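Local coordinates for PHOX (Pseudomonas fluorescens, PDB 4A9V), which hydrolyses phosphate monoesters as an alkaline phosphatase, using a complex iron-calcium cofactor carried by a beta-propeller, at residues 190-195 / 273-278; 265-270 / 317-322; 286-291 / 389-394. All coordinates share one frame; numbering follows the deposited sequence.

Contact 1: 190-195 / 273-278; sequences LTCEEN and ENAALA. With CA (calcium ion), chain Q; FEO (mu-oxo-diiron), chain S.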
loop_
_atom_site.group_PDB
_atom_site.type_symbol
_atom_site.label_atom_id
_atom_site.label_comp_id
_atom_site.label_asym_id
_atom_site.label_seq_id
_atom_site.Cartn_x
_atom_site.Cartn_y
_atom_site.Cartn_z
ATOM N N LEU A 190 0.686 4.926 -9.845
ATOM C CA LEU A 190 1.719 5.155 -8.843
ATOM C C LEU A 190 1.877 3.912 -7.985
ATOM O O LEU A 190 0.888 3.350 -7.497
ATOM C CB LEU A 190 1.350 6.350 -7.955
ATOM C CG LEU A 190 1.060 7.669 -8.681
ATOM C CD1 LEU A 190 0.749 8.777 -7.684
ATOM C CD2 LEU A 190 2.190 8.080 -9.614
ATOM N N THR A 191 3.120 3.468 -7.851
ATOM C CA THR A 191 3.449 2.374 -6.966
ATOM C C THR A 191 4.385 2.874 -5.867
ATOM O O THR A 191 5.223 3.743 -6.090
ATOM C CB THR A 191 4.045 1.168 -7.726
ATOM O OG1 THR A 191 4.162 0.069 -6.821
ATOM C CG2 THR A 191 5.410 1.469 -8.314
ATOM N N CYS A 192 4.204 2.347 -4.664
ATOM C CA CYS A 192 4.793 2.911 -3.462
ATOM C C CYS A 192 5.772 1.927 -2.835
ATOM O O CYS A 192 5.396 0.809 -2.491
ATOM C CB CYS A 192 3.683 3.216 -2.467
ATOM S SG CYS A 192 2.659 4.600 -2.983
ATOM N N GLU A 193 7.023 2.347 -2.674
ATOM C CA GLU A 193 8.054 1.532 -2.037
ATOM C C GLU A 193 7.980 1.728 -0.529
ATOM O O GLU A 193 8.161 2.840 -0.037
ATOM C CB GLU A 193 9.435 1.940 -2.565
ATOM C CG GLU A 193 9.582 1.665 -4.049
ATOM C CD GLU A 193 10.783 2.319 -4.719
ATOM O OE1 GLU A 193 11.493 3.150 -4.106
ATOM O OE2 GLU A 193 11.020 1.982 -5.903
ATOM N N GLU A 194 7.695 0.647 0.194
ATOM C CA GLU A 194 7.426 0.717 1.636
ATOM C C GLU A 194 8.631 0.187 2.433
ATOM O O GLU A 194 9.547 0.947 2.720
ATOM C CB GLU A 194 6.117 -0.013 1.994
ATOM C CG GLU A 194 5.741 0.092 3.467
ATOM C CD GLU A 194 4.643 -0.866 3.870
ATOM O OE1 GLU A 194 4.545 -1.954 3.261
ATOM O OE2 GLU A 194 3.936 -0.560 4.849
ATOM N N ASN A 195 8.700 -1.117 2.693
ATOM C CA ASN A 195 9.743 -1.667 3.571
ATOM C C ASN A 195 11.036 -1.984 2.822
ATOM O O ASN A 195 11.657 -3.044 2.994
ATOM C CB ASN A 195 9.214 -2.887 4.310
ATOM C CG ASN A 195 8.180 -2.511 5.348
ATOM O OD1 ASN A 195 8.434 -1.653 6.196
ATOM N ND2 ASN A 195 6.985 -3.060 5.225
ATOM N N GLU A 273 3.025 3.784 1.886
ATOM C CA GLU A 273 1.965 2.785 1.757
ATOM C C GLU A 273 1.212 2.978 0.439
ATOM O O GLU A 273 1.378 2.193 -0.492
ATOM C CB GLU A 273 1.010 2.831 2.938
ATOM C CG GLU A 273 -0.038 1.728 2.873
ATOM C CD GLU A 273 0.348 0.473 3.628
ATOM O OE1 GLU A 273 1.296 0.549 4.452
ATOM O OE2 GLU A 273 -0.327 -0.568 3.418
ATOM N N ASN A 274 0.374 4.011 0.350
ATOM C CA ASN A 274 -0.327 4.320 -0.898
ATOM C C ASN A 274 -0.252 5.807 -1.222
ATOM O O ASN A 274 0.437 6.580 -0.561
ATOM C CB ASN A 274 -1.774 3.753 -0.931
ATOM C CG ASN A 274 -2.824 4.720 -0.406
ATOM O OD1 ASN A 274 -2.580 5.498 0.518
ATOM N ND2 ASN A 274 -4.049 4.575 -0.903
ATOM N N ALA A 275 -0.908 6.181 -2.314
ATOM C CA ALA A 275 -0.838 7.535 -2.838
ATOM C C ALA A 275 -2.230 7.914 -3.335
ATOM O O ALA A 275 -2.698 7.408 -4.348
ATOM C CB ALA A 275 0.180 7.606 -3.967
ATOM N N ALA A 276 -2.942 8.690 -2.528
ATOM C CA ALA A 276 -4.353 8.986 -2.765
ATOM C C ALA A 276 -4.494 10.293 -3.528
ATOM O O ALA A 276 -4.113 11.349 -3.027
ATOM C CB ALA A 276 -5.101 9.075 -1.443
ATOM N N LEU A 277 -5.036 10.221 -4.739
ATOM C CA LEU A 277 -5.155 11.398 -5.601
ATOM C C LEU A 277 -6.384 12.230 -5.261
ATOM O O LEU A 277 -7.482 11.702 -5.103
ATOM C CB LEU A 277 -5.217 10.972 -7.069
ATOM C CG LEU A 277 -3.888 10.944 -7.820
ATOM C CD1 LEU A 277 -3.355 12.342 -8.078
ATOM C CD2 LEU A 277 -2.860 10.088 -7.107
ATOM N N ALA A 278 -6.206 13.543 -5.320
ATOM C CA ALA A 278 -7.294 14.500 -5.270
ATOM C C ALA A 278 -6.883 15.697 -6.123
ATOM O O ALA A 278 -5.832 15.681 -6.765
ATOM C CB ALA A 278 -7.565 14.915 -3.824
HETATM CA CA CA Q . -0.601 -2.814 3.894
HETATM FE FE1 FEO S . 2.896 -3.084 2.844
HETATM FE FE2 FEO S . 2.025 -1.011 5.492
HETATM O O FEO S . 1.792 -2.564 4.368
HETATM O O HOH W 1 1.233 -4.394 2.420
HETATM O O HOH W 2 -0.836 -2.547 1.406
HETATM O O HOH W 3 -2.120 -4.616 3.092
HETATM O O HOH W 4 0.347 -4.846 5.265
HETATM O O HOH W 5 3.577 -4.590 4.399
#
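E194 and E273 meet through metal rather than through each other. The carboxylate of E194 bridges the two irons, OE1 on FE1 at 2.0 Å and OE2 on FE2 at 2.1 Å. E273 bridges differently, with OE1 on FE2 at 2.0 Å and OE2 on the calcium ion at 2.3 Å, so one side chain ties iron to calcium. E194 OE2 and E273 OE1 lie 2.9 Å apart; this is no hydrogen bond, since both oxygens bind FE2, whose charge probably offsets their repulsion. The chains run side by side with carboxylate planes 87° apart: E194 is extended, whereas E273 bends at chi2 (93°), bringing its carboxylate back to the metals. E90, C179, D292 and E387 are further iron ligands; D479 also binds the calcium.

Behind this shell, C192 lays CB against the carbonyl O of E273 at 3.2 Å and its sulfur over the N274 backbone. The small A275 fits beside that sulfur, and L190 CD1 touches both A275 CB and L277 CD2, the leucines crossing at about a right angle. N274, turned away, donates from ND2 to the I389 carbonyl. Carboxylates gathered from several strands and adjoining loops around a metal cluster near the chain's centre give the PhoX beta-propeller its cofactor site.

Contact 2: 265-270 / 317-322; sequences TALGRF and DILDHG. With EDO (1,2-ethanediol), chain H.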
loop_
_atom_site.group_PDB
_atom_site.type_symbol
_atom_site.label_atom_id
_atom_site.label_comp_id
_atom_site.label_asym_id
_atom_site.label_seq_id
_atom_site.Cartn_x
_atom_site.Cartn_y
_atom_site.Cartn_z
ATOM N N THR A 265 10.867 12.052 -6.955
ATOM C CA THR A 265 11.475 12.451 -5.694
ATOM C C THR A 265 10.797 13.650 -5.017
ATOM O O THR A 265 10.957 13.833 -3.811
ATOM C CB THR A 265 12.998 12.679 -5.798
ATOM O OG1 THR A 265 13.282 13.792 -6.658
ATOM C CG2 THR A 265 13.703 11.423 -6.300
ATOM N N ALA A 266 10.020 14.443 -5.755
ATOM C CA ALA A 266 9.299 15.550 -5.131
ATOM C C ALA A 266 8.291 15.077 -4.087
ATOM O O ALA A 266 7.868 15.860 -3.242
ATOM C CB ALA A 266 8.606 16.414 -6.174
ATOM N N LEU A 267 7.883 13.812 -4.155
ATOM C CA LEU A 267 6.898 13.270 -3.221
ATOM C C LEU A 267 7.544 12.696 -1.956
ATOM O O LEU A 267 6.838 12.282 -1.038
ATOM C CB LEU A 267 6.016 12.218 -3.909
ATOM C CG LEU A 267 4.838 12.753 -4.729
ATOM C CD1 LEU A 267 5.275 13.679 -5.860
ATOM C CD2 LEU A 267 4.016 11.594 -5.277
ATOM N N GLY A 268 8.870 12.787 -1.856
ATOM C CA GLY A 268 9.567 12.463 -0.615
ATOM C C GLY A 268 9.925 10.992 -0.472
ATOM O O GLY A 268 9.315 10.130 -1.116
ATOM N N ARG A 269 10.916 10.722 0.372
ATOM C CA ARG A 269 11.393 9.367 0.626
ATOM C C ARG A 269 11.008 8.941 2.037
ATOM O O ARG A 269 11.330 9.628 3.011
ATOM C CB ARG A 269 12.917 9.301 0.460
ATOM C CG ARG A 269 13.517 7.965 0.853
ATOM C CD ARG A 269 14.962 7.884 0.403
ATOM N NE ARG A 269 15.682 6.785 1.034
ATOM C CZ ARG A 269 16.282 6.853 2.217
ATOM N NH1 ARG A 269 16.232 7.960 2.942
ATOM N NH2 ARG A 269 16.877 5.779 2.707
ATOM N N PHE A 270 10.300 7.821 2.133
ATOM C CA PHE A 270 9.850 7.232 3.388
ATOM C C PHE A 270 9.212 5.884 3.031
ATOM O O PHE A 270 9.389 5.405 1.909
ATOM C CB PHE A 270 8.923 8.178 4.210
ATOM C CG PHE A 270 7.775 8.791 3.435
ATOM C CD1 PHE A 270 6.542 8.156 3.371
ATOM C CD2 PHE A 270 7.859 10.101 2.982
ATOM C CE1 PHE A 270 5.453 8.777 2.790
ATOM C CE2 PHE A 270 6.777 10.725 2.403
ATOM C CZ PHE A 270 5.566 10.077 2.334
ATOM N N ASP A 317 5.544 15.927 -16.415
ATOM C CA ASP A 317 6.399 16.340 -15.308
ATOM C C ASP A 317 5.632 16.834 -14.088
ATOM O O ASP A 317 6.216 17.479 -13.216
ATOM C CB ASP A 317 7.368 17.453 -15.748
ATOM C CG ASP A 317 8.158 17.093 -16.991
ATOM O OD1 ASP A 317 8.573 15.921 -17.120
ATOM O OD2 ASP A 317 8.462 18.017 -17.782
ATOM N N ILE A 318 4.321 16.617 -14.047
ATOM C CA ILE A 318 3.504 17.286 -13.044
ATOM C C ILE A 318 3.954 16.926 -11.619
ATOM O O ILE A 318 3.946 17.774 -10.728
ATOM C CB ILE A 318 1.995 17.024 -13.255
ATOM C CG1 ILE A 318 1.158 17.976 -12.403
ATOM C CG2 ILE A 318 1.623 15.570 -12.996
ATOM C CD1 ILE A 318 -0.329 17.881 -12.668
ATOM N N LEU A 319 4.388 15.687 -11.408
ATOM C CA LEU A 319 4.793 15.253 -10.075
ATOM C C LEU A 319 6.252 15.566 -9.750
ATOM O O LEU A 319 6.738 15.169 -8.693
ATOM C CB LEU A 319 4.522 13.761 -9.889
ATOM C CG LEU A 319 3.054 13.334 -10.007
ATOM C CD1 LEU A 319 2.922 11.838 -9.751
ATOM C CD2 LEU A 319 2.159 14.135 -9.070
ATOM N N ASP A 320 6.915 16.353 -10.603
ATOM C CA ASP A 320 8.280 16.800 -10.335
ATOM C C ASP A 320 8.362 18.172 -9.672
ATOM O O ASP A 320 9.451 18.586 -9.266
ATOM C CB ASP A 320 9.118 16.821 -11.615
ATOM C CG ASP A 320 9.530 15.435 -12.079
ATOM O OD1 ASP A 320 9.458 14.460 -11.296
ATOM O OD2 ASP A 320 10.013 15.349 -13.225
ATOM N N HIS A 321 7.244 18.887 -9.599
ATOM C CA HIS A 321 7.251 20.268 -9.122
ATOM C C HIS A 321 6.063 20.465 -8.240
ATOM O O HIS A 321 4.949 20.092 -8.599
ATOM C CB HIS A 321 7.185 21.244 -10.297
ATOM C CG HIS A 321 8.237 21.008 -11.345
ATOM N ND1 HIS A 321 9.522 21.365 -11.170
ATOM C CD2 HIS A 321 8.176 20.325 -12.554
ATOM C CE1 HIS A 321 10.241 20.969 -12.235
ATOM N NE2 HIS A 321 9.420 20.318 -13.073
ATOM N N GLY A 322 6.288 21.082 -7.086
ATOM C CA GLY A 322 5.226 21.330 -6.126
ATOM C C GLY A 322 5.775 21.386 -4.722
ATOM O O GLY A 322 6.902 21.826 -4.510
HETATM C C1 EDO H . 9.509 20.533 -5.884
HETATM O O1 EDO H . 9.124 21.717 -6.610
HETATM C C2 EDO H . 10.221 20.934 -4.595
HETATM O O2 EDO H . 10.593 19.782 -3.824
HETATM O O HOH W 6 9.258 14.068 -8.572
#
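A single water bridges these two loops, which share no direct hydrogen bond. It accepts from the backbone N of A266 at 2.9 Å and donates twice, to the carbonyl O of L319 and to OD1 of D320, each 2.8 Å away. Three bonds thus fix its orientation, and the aspartate suits the spot because its OD1 can take both this water and R264, with which it forms a salt bridge; OD2 is bonded to S152.

Around the water the packing is of methyl groups on peptide. A266 points its CB at the 317-322 segment and rests 3.4 Å from L319 O, an approach that suits a side chain of one carbon. L267 reaches the same carbonyl with one branch, CD1, at 3.5 Å, and CD1 also touches L319 CB at 4.1 Å where the two leucines cross obliquely.

Each loop is tightened by its own turn: G268 N bonds to T265 O, and D320 N to D317 O in a short 3-10 segment. G268 has a positive phi (87°) at which a CB would press on the preceding carbonyl. At G322, N donates almost straight to O1 of an ethanediol, probably from the crystallisation liquor. The contact lies between two sheets, with A266, L267 and L319 resting on F301 of strand 296-303 while V249 and E251 of strand 249-252 meet the leucines.

Contact 3: 286-291 / 389-394; sequences VVYMGD and IVVSPK
Two strands of the beta-propeller face each other here without a backbone hydrogen bond between them: 286-290 and 389-391 run roughly antiparallel, their axes 150° apart and 7.5 Å at closest approach, so side chains fill the gap. I389 is the main one. Its CG1 stands anti to the carbonyl carbon (chi1 -60°) and chi2 is extended at 171°, which carries CD1 outward until it lies over the M289–G290 peptide, 3.7 Å from G290 N. With no side chain on G290, the methyl lies directly on the peptide. The other branch of I389, CG2, anti to the backbone N, meets Y288 CB at 3.8 Å; beta-branching thus lets one residue pack on the Y288 side chain and on the peptide that follows M289.

Y288 also has CG anti to its carbonyl carbon, which swings the ring along the gap toward V391. The two side chains cross at about a right angle. V391 holds CG1 anti to the backbone N, so CG2, anti to the carbonyl carbon, meets ring atom CD2 obliquely. One ring face receives CG1 of V286 from its own strand, while W432 stacks edge-to-face with the ring. Tyrosine suits this buried place because its ring packs against apolar neighbours while its OH is bonded to H439. Beyond the strand the chain turns away in an ST turn, where S392 OG accepts from K394 N at 3.0 Å.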
loop_
_atom_site.group_PDB
_atom_site.type_symbol
_atom_site.label_atom_id
_atom_site.label_comp_id
_atom_site.label_asym_id
_atom_site.label_seq_id
_atom_site.Cartn_x
_atom_site.Cartn_y
_atom_site.Cartn_z
ATOM N N VAL A 286 -3.191 16.707 -6.022
ATOM C CA VAL A 286 -2.900 16.481 -4.614
ATOM C C VAL A 286 -2.710 14.982 -4.413
ATOM O O VAL A 286 -3.466 14.172 -4.948
ATOM C CB VAL A 286 -4.062 16.998 -3.732
ATOM C CG1 VAL A 286 -3.806 16.718 -2.260
ATOM C CG2 VAL A 286 -4.287 18.485 -3.978
ATOM N N VAL A 287 -1.667 14.631 -3.670
ATOM C CA VAL A 287 -1.387 13.231 -3.357
ATOM C C VAL A 287 -1.186 13.082 -1.850
ATOM O O VAL A 287 -0.219 13.602 -1.299
ATOM C CB VAL A 287 -0.133 12.716 -4.091
ATOM C CG1 VAL A 287 0.004 11.216 -3.882
ATOM C CG2 VAL A 287 -0.168 13.076 -5.572
ATOM N N TYR A 288 -2.135 12.441 -1.172
ATOM C CA TYR A 288 -1.996 12.148 0.262
ATOM C C TYR A 288 -1.265 10.818 0.449
ATOM O O TYR A 288 -1.526 9.855 -0.276
ATOM C CB TYR A 288 -3.373 12.070 0.939
ATOM C CG TYR A 288 -4.152 13.364 0.935
ATOM C CD1 TYR A 288 -3.869 14.363 1.848
ATOM C CD2 TYR A 288 -5.235 13.542 0.087
ATOM C CE1 TYR A 288 -4.617 15.527 1.889
ATOM C CE2 TYR A 288 -5.989 14.703 0.114
ATOM C CZ TYR A 288 -5.690 15.687 1.038
ATOM O OH TYR A 288 -6.429 16.850 1.093
ATOM N N MET A 289 -0.349 10.762 1.415
ATOM C CA MET A 289 0.574 9.640 1.551
ATOM C C MET A 289 0.847 9.323 3.018
ATOM O O MET A 289 1.305 10.187 3.763
ATOM C CB MET A 289 1.905 9.979 0.882
ATOM C CG MET A 289 1.812 10.130 -0.623
ATOM S SD MET A 289 3.360 10.675 -1.369
ATOM C CE MET A 289 3.399 12.385 -0.827
ATOM N N GLY A 290 0.767 8.045 3.372
ATOM C CA GLY A 290 1.156 7.582 4.697
ATOM C C GLY A 290 2.537 6.947 4.691
ATOM O O GLY A 290 2.956 6.354 3.695
ATOM N N ASP A 291 3.232 7.065 5.823
ATOM C CA ASP A 291 4.511 6.403 6.097
ATOM C C ASP A 291 4.275 5.323 7.149
ATOM O O ASP A 291 4.024 5.641 8.311
ATOM C CB ASP A 291 5.497 7.456 6.632
ATOM C CG ASP A 291 6.889 6.930 6.845
ATOM O OD1 ASP A 291 7.186 5.775 6.467
ATOM O OD2 ASP A 291 7.731 7.716 7.344
ATOM N N ILE A 389 -4.774 5.545 2.411
ATOM C CA ILE A 389 -5.602 6.744 2.408
ATOM C C ILE A 389 -6.508 6.712 1.183
ATOM O O ILE A 389 -6.070 6.328 0.086
ATOM C CB ILE A 389 -4.712 8.007 2.391
ATOM C CG1 ILE A 389 -3.819 8.027 3.634
ATOM C CG2 ILE A 389 -5.568 9.264 2.323
ATOM C CD1 ILE A 389 -2.751 9.101 3.628
ATOM N N VAL A 390 -7.762 7.135 1.358
ATOM C CA VAL A 390 -8.673 7.289 0.227
ATOM C C VAL A 390 -9.443 8.596 0.376
ATOM O O VAL A 390 -9.607 9.119 1.479
ATOM C CB VAL A 390 -9.674 6.107 0.098
ATOM C CG1 VAL A 390 -8.947 4.828 -0.286
ATOM C CG2 VAL A 390 -10.488 5.936 1.375
ATOM N N VAL A 391 -9.941 9.082 -0.747
ATOM C CA VAL A 391 -10.693 10.322 -0.817
ATOM C C VAL A 391 -12.097 9.986 -1.334
ATOM O O VAL A 391 -12.242 9.388 -2.400
ATOM C CB VAL A 391 -10.000 11.313 -1.782
ATOM C CG1 VAL A 391 -10.807 12.595 -1.892
ATOM C CG2 VAL A 391 -8.578 11.613 -1.319
ATOM N N SER A 392 -13.137 10.366 -0.605
ATOM C CA SER A 392 -14.493 10.070 -1.059
ATOM C C SER A 392 -14.761 10.742 -2.396
ATOM O O SER A 392 -14.610 11.950 -2.513
ATOM C CB SER A 392 -15.513 10.576 -0.057
ATOM O OG SER A 392 -16.801 10.537 -0.631
ATOM N N PRO A 393 -15.330 9.997 -3.355
ATOM C CA PRO A 393 -15.735 10.617 -4.615
ATOM C C PRO A 393 -17.018 11.433 -4.478
ATOM O O PRO A 393 -17.368 12.185 -5.381
ATOM C CB PRO A 393 -15.951 9.421 -5.543
ATOM C CG PRO A 393 -16.313 8.304 -4.625
ATOM C CD PRO A 393 -15.517 8.536 -3.367
ATOM N N LYS A 394 -17.719 11.266 -3.363
ATOM C CA LYS A 394 -18.979 11.967 -3.131
ATOM C C LYS A 394 -18.786 13.303 -2.429
ATOM O O LYS A 394 -19.458 14.267 -2.775
ATOM C CB LYS A 394 -19.951 11.090 -2.338
ATOM C CG LYS A 394 -20.441 9.870 -3.101
ATOM C CD LYS A 394 -21.254 10.282 -4.319
ATOM C CE LYS A 394 -22.096 9.139 -4.855
ATOM N NZ LYS A 394 -22.886 9.562 -6.042
#

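Overall arrangement
All three contacts are buried, but they lie at different depths. Contact 1 is nearest the centre of the chain and alone includes metal ligands; contact 3 lies farther out and contact 2 farthest, away from the annotated sites. Their chemistry follows: metal-bound carboxylates in the first, a water and methyl-on-carbonyl packing in the second, apolar side chains on each other and on a peptide in the third. Contacts 1 and 3 share a sheet, in which strands 276-279 and 284-290 are neighbours, and A275 packs on V287. Contact 2 joins contact 1 through L190 CD2 on L319 CD1, and contact 3 where F270 and L267 meet M289.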